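Local coordinates for putative NADPH-dependent oxidoreductase (Desulfitobacterium hafniense DCB-2, PDB 3DB2), which probably catalyses an NADPH-dependent oxidation-reduction, as a two-domain protein with an N-terminal Rossmann fold, at residues C[9-14]-C[56-61]; C[19-24]-C[44-49]; C[23-26]-C[31-34]; C[70-75]-C[81-86]. One frame throughout, in Å; residues are numbered along the deposited sequence.

Contact 1 (C[9-14]-C[56-61]); sequences AAIGLG and ATMEAL
Ala9 opens the contact by setting its methyl group against the isobutyl end of Leu61, with Ala9 CB 3.9 Å from Leu61 CD2. This is the first strand of the Rossmann fold, 6-11, covered on one side of the parallel sheet by the short helix 58-62. In Leu61, CG stands anti to the backbone N (chi1 -175°), which carries both methyls off the helix to the strand, where each touches the methyl of Ala9. Ala10 turns its methyl to the other side of the sheet, toward Phe46 of helix 40-50. Ile11 faces the helix again and meets two residues at once. Its CG1, anti to the carbonyl carbon (chi1 -66°), lies 4.0 Å from Leu61 CD1, and beyond it the side chain meets the selenomethionine Met58 tip to tip, Ile11 CD1 standing 3.8 Å from Met58 CE. Cys86 of helix 79-88 touches both of these residues. Cutting Leu61 back to an alanine is likely to leave a gap beside Ala9 CB and to deprive Ile11 CG1 of one of its apolar neighbours. Past Ile11 the chain turns away from helix 58-62 through Gly12 and Gly14, which fit a GxGxxA pattern of the kind that lines the dinucleotide site in Rossmann enzymes. At Gly12 a CB would be pressed against the carbonyl O of Ile11, and Gly12 O is hydrogen-bonded to Thr73 OG1.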
loop_
_atom_site.group_PDB
_atom_site.type_symbol
_atom_site.label_atom_id
_atom_site.label_comp_id
_atom_site.label_asym_id
_atom_site.label_seq_id
_atom_site.Cartn_x
_atom_site.Cartn_y
_atom_site.Cartn_z
ATOM N N ALA C 9 -29.176 -18.176 -21.459
ATOM C CA ALA C 9 -28.517 -19.477 -21.594
ATOM C C ALA C 9 -27.145 -19.399 -20.918
ATOM O O ALA C 9 -26.466 -18.394 -21.127
ATOM C CB ALA C 9 -28.277 -19.949 -23.009
ATOM N N ALA C 10 -26.798 -20.448 -20.197
ATOM C CA ALA C 10 -25.534 -20.596 -19.508
ATOM C C ALA C 10 -24.576 -21.347 -20.434
ATOM O O ALA C 10 -24.852 -22.450 -20.868
ATOM C CB ALA C 10 -25.626 -21.295 -18.152
ATOM N N ILE C 11 -23.460 -20.720 -20.749
ATOM C CA ILE C 11 -22.392 -21.345 -21.509
ATOM C C ILE C 11 -21.121 -21.457 -20.684
ATOM O O ILE C 11 -20.537 -20.459 -20.257
ATOM C CB ILE C 11 -22.180 -20.580 -22.827
ATOM C CG1 ILE C 11 -23.400 -20.709 -23.743
ATOM C CG2 ILE C 11 -20.921 -21.050 -23.514
ATOM C CD1 ILE C 11 -23.507 -19.626 -24.785
ATOM N N GLY C 12 -20.699 -22.703 -20.444
ATOM C CA GLY C 12 -19.490 -22.961 -19.652
ATOM C C GLY C 12 -19.996 -23.384 -18.279
ATOM O O GLY C 12 -20.447 -22.585 -17.450
ATOM N N LEU C 13 -20.010 -24.685 -17.987
ATOM C CA LEU C 13 -20.769 -25.071 -16.779
ATOM C C LEU C 13 -19.847 -25.619 -15.702
ATOM O O LEU C 13 -20.097 -26.671 -15.108
ATOM C CB LEU C 13 -21.852 -26.041 -17.206
ATOM C CG LEU C 13 -22.746 -25.559 -18.355
ATOM C CD1 LEU C 13 -23.740 -26.643 -18.723
ATOM C CD2 LEU C 13 -23.473 -24.283 -17.973
ATOM N N GLY C 14 -18.767 -24.891 -15.437
ATOM C CA GLY C 14 -17.899 -25.061 -14.294
ATOM C C GLY C 14 -18.500 -24.533 -13.008
ATOM O O GLY C 14 -19.647 -24.152 -12.835
ATOM N N ALA C 56 -26.792 -30.017 -27.138
ATOM C CA ALA C 56 -25.630 -30.798 -27.538
ATOM C C ALA C 56 -24.614 -29.952 -28.300
ATOM O O ALA C 56 -23.418 -30.247 -28.285
ATOM C CB ALA C 56 -26.072 -31.979 -28.380
ATOM N N THR C 57 -25.084 -28.921 -28.989
ATOM C CA THR C 57 -24.217 -28.106 -29.829
ATOM C C THR C 57 -24.510 -26.621 -29.628
ATOM O O THR C 57 -25.612 -26.233 -29.225
ATOM C CB THR C 57 -24.430 -28.517 -31.294
ATOM O OG1 THR C 57 -25.835 -28.579 -31.563
ATOM C CG2 THR C 57 -23.952 -29.945 -31.532
HETATM N N MSE C 58 -23.529 -25.783 -29.919
HETATM C CA MSE C 58 -23.740 -24.336 -29.737
HETATM C C MSE C 58 -24.832 -23.867 -30.690
HETATM O O MSE C 58 -25.599 -22.972 -30.370
HETATM C CB MSE C 58 -22.421 -23.609 -30.049
HETATM C CG MSE C 58 -21.517 -23.456 -28.825
HETATM SE SE MSE C 58 -22.391 -22.470 -27.383
HETATM C CE MSE C 58 -22.113 -20.699 -28.156
ATOM N N GLU C 59 -24.860 -24.482 -31.871
ATOM C CA GLU C 59 -25.821 -24.101 -32.914
ATOM C C GLU C 59 -27.237 -24.311 -32.403
ATOM O O GLU C 59 -28.200 -23.574 -32.601
ATOM C CB GLU C 59 -25.489 -24.926 -34.155
ATOM C CG GLU C 59 -24.174 -24.598 -34.831
ATOM C CD GLU C 59 -22.909 -25.015 -34.116
ATOM O OE1 GLU C 59 -22.848 -26.081 -33.464
ATOM O OE2 GLU C 59 -21.918 -24.252 -34.214
ATOM N N ALA C 60 -27.415 -25.365 -31.639
ATOM C CA ALA C 60 -28.709 -25.819 -31.142
ATOM C C ALA C 60 -29.190 -24.803 -30.107
ATOM O O ALA C 60 -30.351 -24.427 -30.002
ATOM C CB ALA C 60 -28.584 -27.215 -30.574
ATOM N N LEU C 61 -28.213 -24.340 -29.313
ATOM C CA LEU C 61 -28.525 -23.309 -28.300
ATOM C C LEU C 61 -28.906 -22.021 -29.003
ATOM O O LEU C 61 -29.911 -21.365 -28.708
ATOM C CB LEU C 61 -27.324 -23.149 -27.378
ATOM C CG LEU C 61 -27.389 -22.229 -26.162
ATOM C CD1 LEU C 61 -26.485 -22.801 -25.082
ATOM C CD2 LEU C 61 -26.997 -20.828 -26.592
#

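Contact 2 (C[19-24]-C[44-49])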
loop_
_atom_site.group_PDB
_atom_site.type_symbol
_atom_site.label_atom_id
_atom_site.label_comp_id
_atom_site.label_asym_id
_atom_site.label_seq_id
_atom_site.Cartn_x
_atom_site.Cartn_y
_atom_site.Cartn_z
ATOM N N VAL C 19 -22.290 -20.785 -9.141
ATOM C CA VAL C 19 -22.349 -19.617 -8.248
ATOM C C VAL C 19 -23.188 -18.529 -8.905
ATOM O O VAL C 19 -24.012 -17.951 -8.191
ATOM C CB VAL C 19 -20.948 -19.107 -7.915
ATOM C CG1 VAL C 19 -20.934 -17.782 -7.156
ATOM C CG2 VAL C 19 -20.249 -20.176 -7.080
HETATM N N MSE C 20 -22.971 -18.311 -10.209
HETATM C CA MSE C 20 -23.743 -17.273 -10.901
HETATM C C MSE C 20 -25.222 -17.622 -10.864
HETATM O O MSE C 20 -26.033 -16.790 -10.449
HETATM C CB MSE C 20 -23.255 -17.050 -12.330
HETATM C CG MSE C 20 -21.933 -16.307 -12.515
HETATM SE SE MSE C 20 -21.819 -14.599 -11.547
HETATM C CE MSE C 20 -23.175 -13.664 -12.571
ATOM N N ALA C 21 -25.575 -18.844 -11.281
ATOM C CA ALA C 21 -26.986 -19.212 -11.364
ATOM C C ALA C 21 -27.664 -19.226 -10.003
ATOM O O ALA C 21 -28.838 -18.884 -9.870
ATOM C CB ALA C 21 -27.108 -20.575 -12.056
ATOM N N ASP C 22 -26.957 -19.627 -8.962
ATOM C CA ASP C 22 -27.491 -19.556 -7.612
ATOM C C ASP C 22 -27.982 -18.144 -7.311
ATOM O O ASP C 22 -28.992 -17.872 -6.673
ATOM C CB ASP C 22 -26.415 -19.983 -6.616
ATOM C CG ASP C 22 -26.273 -21.488 -6.537
ATOM O OD1 ASP C 22 -27.039 -22.201 -7.220
ATOM O OD2 ASP C 22 -25.369 -21.945 -5.803
ATOM N N ALA C 23 -27.274 -17.137 -7.817
ATOM C CA ALA C 23 -27.776 -15.771 -7.618
ATOM C C ALA C 23 -28.808 -15.351 -8.643
ATOM O O ALA C 23 -29.886 -14.851 -8.272
ATOM C CB ALA C 23 -26.555 -14.858 -7.623
ATOM N N TYR C 24 -28.533 -15.503 -9.943
ATOM C CA TYR C 24 -29.375 -14.829 -10.940
ATOM C C TYR C 24 -30.717 -15.534 -11.090
ATOM O O TYR C 24 -31.680 -14.900 -11.546
ATOM C CB TYR C 24 -28.690 -14.633 -12.290
ATOM C CG TYR C 24 -28.250 -15.785 -13.134
ATOM C CD1 TYR C 24 -29.178 -16.582 -13.802
ATOM C CD2 TYR C 24 -26.911 -16.101 -13.279
ATOM C CE1 TYR C 24 -28.794 -17.653 -14.583
ATOM C CE2 TYR C 24 -26.502 -17.177 -14.062
ATOM C CZ TYR C 24 -27.465 -17.939 -14.709
ATOM O OH TYR C 24 -27.098 -19.012 -15.493
ATOM N N GLU C 44 -25.573 -32.286 -18.129
ATOM C CA GLU C 44 -26.460 -33.129 -17.329
ATOM C C GLU C 44 -26.805 -32.487 -15.988
ATOM O O GLU C 44 -27.956 -32.211 -15.655
ATOM C CB GLU C 44 -25.739 -34.459 -17.059
ATOM C CG GLU C 44 -25.557 -35.308 -18.300
ATOM C CD GLU C 44 -26.852 -35.715 -18.977
ATOM O OE1 GLU C 44 -26.851 -36.769 -19.666
ATOM O OE2 GLU C 44 -27.876 -35.010 -18.843
ATOM N N LYS C 45 -25.770 -32.304 -15.201
ATOM C CA LYS C 45 -25.827 -31.846 -13.814
ATOM C C LYS C 45 -26.485 -30.480 -13.771
ATOM O O LYS C 45 -27.443 -30.201 -13.051
ATOM C CB LYS C 45 -24.392 -31.863 -13.318
ATOM C CG LYS C 45 -24.206 -31.498 -11.869
ATOM C CD LYS C 45 -22.879 -32.019 -11.344
ATOM C CE LYS C 45 -22.488 -31.290 -10.061
ATOM N NZ LYS C 45 -23.643 -31.099 -9.137
ATOM N N PHE C 46 -25.993 -29.551 -14.597
ATOM C CA PHE C 46 -26.485 -28.169 -14.519
ATOM C C PHE C 46 -27.967 -28.087 -14.809
ATOM O O PHE C 46 -28.803 -27.543 -14.066
ATOM C CB PHE C 46 -25.629 -27.340 -15.493
ATOM C CG PHE C 46 -25.849 -25.840 -15.349
ATOM C CD1 PHE C 46 -26.836 -25.223 -16.082
ATOM C CD2 PHE C 46 -25.072 -25.090 -14.479
ATOM C CE1 PHE C 46 -27.093 -23.866 -15.986
ATOM C CE2 PHE C 46 -25.316 -23.729 -14.365
ATOM C CZ PHE C 46 -26.322 -23.129 -15.102
ATOM N N GLY C 47 -28.395 -28.658 -15.953
ATOM C CA GLY C 47 -29.796 -28.591 -16.327
ATOM C C GLY C 47 -30.715 -29.207 -15.307
ATOM O O GLY C 47 -31.858 -28.782 -15.114
ATOM N N LYS C 48 -30.252 -30.245 -14.612
ATOM C CA LYS C 48 -31.127 -30.838 -13.579
ATOM C C LYS C 48 -31.213 -29.906 -12.381
ATOM O O LYS C 48 -32.281 -29.555 -11.882
ATOM C CB LYS C 48 -30.567 -32.217 -13.247
ATOM C CG LYS C 48 -31.379 -33.018 -12.247
ATOM C CD LYS C 48 -30.762 -34.389 -11.977
ATOM N N ARG C 49 -30.048 -29.472 -11.904
ATOM C CA ARG C 49 -29.945 -28.531 -10.794
ATOM C C ARG C 49 -30.850 -27.328 -10.974
ATOM O O ARG C 49 -31.611 -26.941 -10.096
ATOM C CB ARG C 49 -28.496 -28.047 -10.685
ATOM C CG ARG C 49 -28.309 -26.972 -9.630
ATOM C CD ARG C 49 -28.270 -27.512 -8.216
ATOM N NE ARG C 49 -27.104 -26.978 -7.519
ATOM C CZ ARG C 49 -27.052 -25.775 -6.957
ATOM N NH1 ARG C 49 -28.093 -24.948 -6.985
ATOM N NH2 ARG C 49 -25.920 -25.416 -6.356
#
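Phe46 and Ala21 form the apolar half of this contact between two helices on one side of the Rossmann sheet, 15-24 and 40-50. Over these short segments their axes run nearly parallel, 13° apart, with a closest approach of 12.0 Å, so side chains have to bridge the gap. Phe46 does this with its ring: CG is anti to the backbone N (chi1 -170°), and the far ring atom Phe46 CZ comes within 4.1 Å of Ala21 CB. The hydroxyl of Tyr24 arrives at the edge of the same ring, near its plane, with Tyr24 OH 4.2 Å from Phe46 CZ. Tyr24 in turn lays one ring face over Ala21 CA of its own helix, the CA offset toward the ring rim. Farther out the contact turns polar, where Asp22 and Arg49 form a salt bridge. The hydrogen bond within it is bent: Arg49 NH1 reaches the syn side of Asp22 OD1 at 3.0 Å, with an N-H...O angle of 131°, and the approach is somewhat out of both the carboxylate and the guanidinium plane. Further residues help to position these groups. Tyr18 packs edge-to-face with Phe46, and the ring of Tyr50, next along from Arg49, also meets that of Phe46. Two partners grip the oxygen that the arginine uses, since Tyr50 OH is hydrogen-bonded to the same Asp22 OD1.

Contact 3 (C[23-26]-C[31-34]); sequences AYTK and KLVT
Leu32, on strand 30-36, is the residue that meets the end of helix 15-24, touching both Tyr24 and Thr25. The strand enters with Lys31, whose CB points away from the helix while its backbone is hydrogen-bonded to Val6 and Val8 of strand 6-11. Leu32 then turns inward. Its CG is anti to the backbone N (chi1 -173°), which lifts both methyls to the helix end; Leu32 CD2 lies 3.8 Å from Tyr24 OH and 3.9 Å from Thr25 CG2. The leucine and the tyrosine cross at about a right angle, and the methyl Leu32 CD2 also comes within 4.0 Å of Tyr24 CE1. Thr25 presents its methyl while its hydroxyl bonds back to the carbonyl O of Ala21, one helical turn earlier. Val33 and Thr34 carry the strand onward, Val33 pairing with Val8 and Ala53 on its two flanks. The contact thus belongs to the first beta-alpha-beta unit of the Rossmann fold, 6-11, 15-24 and 30-36, at the point where the chain leaves the helix and re-enters the sheet. Across these segments the helix end is held to the strand by van der Waals packing around one leucine, the tyrosine hydroxyl included, and Phe46 and Tyr50 on its other flank extend the same apolar layer.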
loop_
_atom_site.group_PDB
_atom_site.type_symbol
_atom_site.label_atom_id
_atom_site.label_comp_id
_atom_site.label_asym_id
_atom_site.label_seq_id
_atom_site.Cartn_x
_atom_site.Cartn_y
_atom_site.Cartn_z
ATOM N N ALA C 23 -27.274 -17.137 -7.817
ATOM C CA ALA C 23 -27.776 -15.771 -7.618
ATOM C C ALA C 23 -28.808 -15.351 -8.643
ATOM O O ALA C 23 -29.886 -14.851 -8.272
ATOM C CB ALA C 23 -26.555 -14.858 -7.623
ATOM N N TYR C 24 -28.533 -15.503 -9.943
ATOM C CA TYR C 24 -29.375 -14.829 -10.940
ATOM C C TYR C 24 -30.717 -15.534 -11.090
ATOM O O TYR C 24 -31.680 -14.900 -11.546
ATOM C CB TYR C 24 -28.690 -14.633 -12.290
ATOM C CG TYR C 24 -28.250 -15.785 -13.134
ATOM C CD1 TYR C 24 -29.178 -16.582 -13.802
ATOM C CD2 TYR C 24 -26.911 -16.101 -13.279
ATOM C CE1 TYR C 24 -28.794 -17.653 -14.583
ATOM C CE2 TYR C 24 -26.502 -17.177 -14.062
ATOM C CZ TYR C 24 -27.465 -17.939 -14.709
ATOM O OH TYR C 24 -27.098 -19.012 -15.493
ATOM N N THR C 25 -30.813 -16.824 -10.755
ATOM C CA THR C 25 -32.130 -17.450 -11.023
ATOM C C THR C 25 -33.137 -17.003 -9.970
ATOM O O THR C 25 -34.327 -17.302 -10.083
ATOM C CB THR C 25 -32.038 -18.979 -11.082
ATOM O OG1 THR C 25 -31.543 -19.497 -9.828
ATOM C CG2 THR C 25 -31.047 -19.387 -12.157
ATOM N N LYS C 26 -32.691 -16.265 -8.955
ATOM C CA LYS C 26 -33.634 -15.648 -8.025
ATOM C C LYS C 26 -34.414 -14.484 -8.640
ATOM O O LYS C 26 -35.429 -14.073 -8.068
ATOM C CB LYS C 26 -32.926 -15.109 -6.787
ATOM C CG LYS C 26 -32.050 -16.109 -6.066
ATOM C CD LYS C 26 -31.534 -15.444 -4.788
ATOM C CE LYS C 26 -30.475 -16.330 -4.140
ATOM N NZ LYS C 26 -30.096 -15.792 -2.795
ATOM N N LYS C 31 -35.129 -15.694 -16.968
ATOM C CA LYS C 31 -35.565 -17.078 -17.130
ATOM C C LYS C 31 -34.445 -17.913 -17.739
ATOM O O LYS C 31 -34.063 -17.715 -18.894
ATOM C CB LYS C 31 -36.820 -17.157 -18.007
ATOM C CG LYS C 31 -37.155 -18.502 -18.584
ATOM C CD LYS C 31 -37.704 -18.448 -19.996
ATOM N N LEU C 32 -33.871 -18.834 -16.973
ATOM C CA LEU C 32 -32.890 -19.753 -17.541
ATOM C C LEU C 32 -33.598 -20.800 -18.407
ATOM O O LEU C 32 -34.352 -21.610 -17.866
ATOM C CB LEU C 32 -32.083 -20.403 -16.449
ATOM C CG LEU C 32 -30.878 -21.302 -16.654
ATOM C CD1 LEU C 32 -29.900 -20.890 -17.731
ATOM C CD2 LEU C 32 -30.087 -21.380 -15.339
ATOM N N VAL C 33 -33.318 -20.754 -19.696
ATOM C CA VAL C 33 -33.863 -21.586 -20.749
ATOM C C VAL C 33 -33.018 -22.823 -21.019
ATOM O O VAL C 33 -33.458 -23.982 -21.042
ATOM C CB VAL C 33 -33.945 -20.786 -22.075
ATOM C CG1 VAL C 33 -34.436 -21.699 -23.190
ATOM C CG2 VAL C 33 -34.823 -19.560 -21.976
ATOM N N THR C 34 -31.708 -22.650 -21.229
ATOM C CA THR C 34 -30.880 -23.791 -21.571
ATOM C C THR C 34 -29.450 -23.533 -21.124
ATOM O O THR C 34 -29.114 -22.487 -20.555
ATOM C CB THR C 34 -30.995 -24.091 -23.079
ATOM O OG1 THR C 34 -30.395 -25.352 -23.367
ATOM C CG2 THR C 34 -30.290 -23.026 -23.904
#

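Contact 4 (C[70-75]-C[81-86]); sequences VIITVP and EVIEQC
A buried, wholly apolar seam joins strand 69-72 of the Rossmann sheet to helix 79-88, the helix that follows it in the beta-alpha-beta unit leading to strand 92-96. Strand and helix run almost antiparallel, 173° between their directions, with the axes of these segments 10.2 Å apart, and side chains pointing from each toward the other fill the interval. At the start of the strand Val70 spreads its two methyls over Cys86, with Val70 CG2 3.9 Å from Cys86 CB and the sulfur close to both branches. In the middle sits Ile72. Its CG1 is anti to the carbonyl carbon (chi1 -59°), and the extended arm pushes CD1 between two residues of the helix: Ile72 CD1 is 3.7 Å from Ile83 CG1 and 3.9 Å from Val82 CG1. The isoleucine runs alongside Val82, the two pointing opposite ways, and lies across Ile83. Trimming Ile72 to an alanine would probably open a hole between Val82 and Ile83 and cost the strand its central grip on the helix. Beyond the strand end, Val74 adds a looser touch, Val74 CG2 lying 4.3 Å from Val82 CG2. Ile11 of the neighbouring strand 6-11 reaches Cys86 and Val74, while Ile83 leans on helix 103-116 through Ile109 and Val112. With only hydrocarbon and sulfur meeting across the seam, the helix is probably positioned against this strand by shape and by exclusion of water.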
loop_
_atom_site.group_PDB
_atom_site.type_symbol
_atom_site.label_atom_id
_atom_site.label_comp_id
_atom_site.label_asym_id
_atom_site.label_seq_id
_atom_site.Cartn_x
_atom_site.Cartn_y
_atom_site.Cartn_z
ATOM N N VAL C 70 -26.771 -14.604 -23.465
ATOM C CA VAL C 70 -25.926 -15.693 -22.978
ATOM C C VAL C 70 -25.072 -15.211 -21.799
ATOM O O VAL C 70 -24.646 -14.066 -21.718
ATOM C CB VAL C 70 -25.013 -16.268 -24.064
ATOM C CG1 VAL C 70 -25.835 -16.908 -25.188
ATOM C CG2 VAL C 70 -24.110 -15.192 -24.661
ATOM N N ILE C 71 -24.815 -16.156 -20.900
ATOM C CA ILE C 71 -24.013 -15.932 -19.687
ATOM C C ILE C 71 -22.787 -16.822 -19.799
ATOM O O ILE C 71 -22.852 -18.042 -19.586
ATOM C CB ILE C 71 -24.888 -16.201 -18.465
ATOM C CG1 ILE C 71 -26.082 -15.217 -18.394
ATOM C CG2 ILE C 71 -24.071 -16.180 -17.173
ATOM C CD1 ILE C 71 -27.112 -15.566 -17.370
ATOM N N ILE C 72 -21.661 -16.240 -20.193
ATOM C CA ILE C 72 -20.452 -16.922 -20.602
ATOM C C ILE C 72 -19.457 -17.015 -19.456
ATOM O O ILE C 72 -18.892 -16.006 -19.026
ATOM C CB ILE C 72 -19.796 -16.216 -21.815
ATOM C CG1 ILE C 72 -20.769 -16.170 -22.996
ATOM C CG2 ILE C 72 -18.460 -16.816 -22.228
ATOM C CD1 ILE C 72 -20.320 -15.290 -24.141
ATOM N N THR C 73 -19.251 -18.223 -18.979
ATOM C CA THR C 73 -18.337 -18.535 -17.887
ATOM C C THR C 73 -17.360 -19.624 -18.331
ATOM O O THR C 73 -17.182 -20.610 -17.626
ATOM C CB THR C 73 -19.087 -18.983 -16.626
ATOM O OG1 THR C 73 -20.002 -20.036 -16.915
ATOM C CG2 THR C 73 -20.010 -17.897 -16.049
ATOM N N VAL C 74 -16.778 -19.432 -19.490
ATOM C CA VAL C 74 -15.800 -20.316 -20.114
ATOM C C VAL C 74 -14.397 -19.793 -19.837
ATOM O O VAL C 74 -14.330 -18.648 -19.356
ATOM C CB VAL C 74 -16.055 -20.390 -21.622
ATOM C CG1 VAL C 74 -17.493 -20.785 -21.926
ATOM C CG2 VAL C 74 -15.717 -19.035 -22.248
ATOM N N PRO C 75 -13.345 -20.549 -20.102
ATOM C CA PRO C 75 -12.001 -20.033 -19.847
ATOM C C PRO C 75 -11.647 -18.752 -20.592
ATOM O O PRO C 75 -12.077 -18.577 -21.724
ATOM C CB PRO C 75 -11.069 -21.134 -20.386
ATOM C CG PRO C 75 -11.898 -22.365 -20.471
ATOM C CD PRO C 75 -13.316 -21.930 -20.627
ATOM N N GLU C 81 -13.843 -16.167 -29.058
ATOM C CA GLU C 81 -14.582 -16.923 -30.080
ATOM C C GLU C 81 -15.994 -17.226 -29.612
ATOM O O GLU C 81 -16.947 -17.332 -30.395
ATOM C CB GLU C 81 -13.819 -18.211 -30.423
ATOM C CG GLU C 81 -13.665 -19.141 -29.252
ATOM C CD GLU C 81 -12.806 -20.353 -29.559
ATOM O OE1 GLU C 81 -11.597 -20.273 -29.264
ATOM O OE2 GLU C 81 -13.354 -21.351 -30.072
ATOM N N VAL C 82 -16.210 -17.406 -28.300
ATOM C CA VAL C 82 -17.580 -17.721 -27.887
ATOM C C VAL C 82 -18.471 -16.499 -28.029
ATOM O O VAL C 82 -19.596 -16.567 -28.543
ATOM C CB VAL C 82 -17.603 -18.262 -26.462
ATOM C CG1 VAL C 82 -19.035 -18.445 -26.010
ATOM C CG2 VAL C 82 -16.841 -19.574 -26.376
ATOM N N ILE C 83 -17.973 -15.350 -27.588
ATOM C CA ILE C 83 -18.696 -14.085 -27.796
ATOM C C ILE C 83 -18.945 -13.841 -29.271
ATOM O O ILE C 83 -20.039 -13.441 -29.694
ATOM C CB ILE C 83 -17.943 -12.892 -27.157
ATOM C CG1 ILE C 83 -17.825 -12.989 -25.638
ATOM C CG2 ILE C 83 -18.582 -11.578 -27.550
ATOM C CD1 ILE C 83 -16.710 -12.119 -25.026
ATOM N N GLU C 84 -17.967 -14.085 -30.124
ATOM C CA GLU C 84 -18.186 -13.810 -31.554
ATOM C C GLU C 84 -19.321 -14.692 -32.091
ATOM O O GLU C 84 -20.203 -14.173 -32.765
ATOM C CB GLU C 84 -16.902 -14.020 -32.329
ATOM C CG GLU C 84 -15.836 -12.953 -32.232
ATOM C CD GLU C 84 -14.485 -13.360 -32.780
ATOM O OE1 GLU C 84 -14.183 -14.567 -32.847
ATOM O OE2 GLU C 84 -13.695 -12.468 -33.170
ATOM N N GLN C 85 -19.292 -15.987 -31.773
ATOM C CA GLN C 85 -20.359 -16.867 -32.243
ATOM C C GLN C 85 -21.707 -16.458 -31.701
ATOM O O GLN C 85 -22.718 -16.409 -32.424
ATOM C CB GLN C 85 -20.046 -18.319 -31.883
ATOM C CG GLN C 85 -20.907 -19.292 -32.692
ATOM C CD GLN C 85 -20.794 -20.740 -32.321
ATOM O OE1 GLN C 85 -20.046 -21.151 -31.434
ATOM N NE2 GLN C 85 -21.550 -21.585 -33.009
ATOM N N CYS C 86 -21.797 -16.090 -30.417
ATOM C CA CYS C 86 -23.118 -15.722 -29.881
ATOM C C CYS C 86 -23.594 -14.376 -30.400
ATOM O O CYS C 86 -24.735 -14.204 -30.790
ATOM C CB CYS C 86 -23.084 -15.701 -28.354
ATOM S SG CYS C 86 -22.684 -17.286 -27.628
#

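From the N terminus, strand 6-11 starts contact 1, whose loop closes only at helix 58-62. Within that span lie contacts 2 and 3, both starting on helix 15-24 and sharing Ala23 and Tyr24: contact 3 closes first, on strand 30-36, and contact 2 later, on helix 40-50. Contact 4 opens after contact 1 has closed and is a short, local return from strand 69-72 to helix 79-88. Strands 30-36, 6-11 and 69-72 lie side by side in the parallel sheet, so contacts 1, 3 and 4 tie into it directly. Tyr24 of contacts 2 and 3 reaches Ile71 of contact 4, Tyr24 CZ being 3.6 Å from Ile71 CD1.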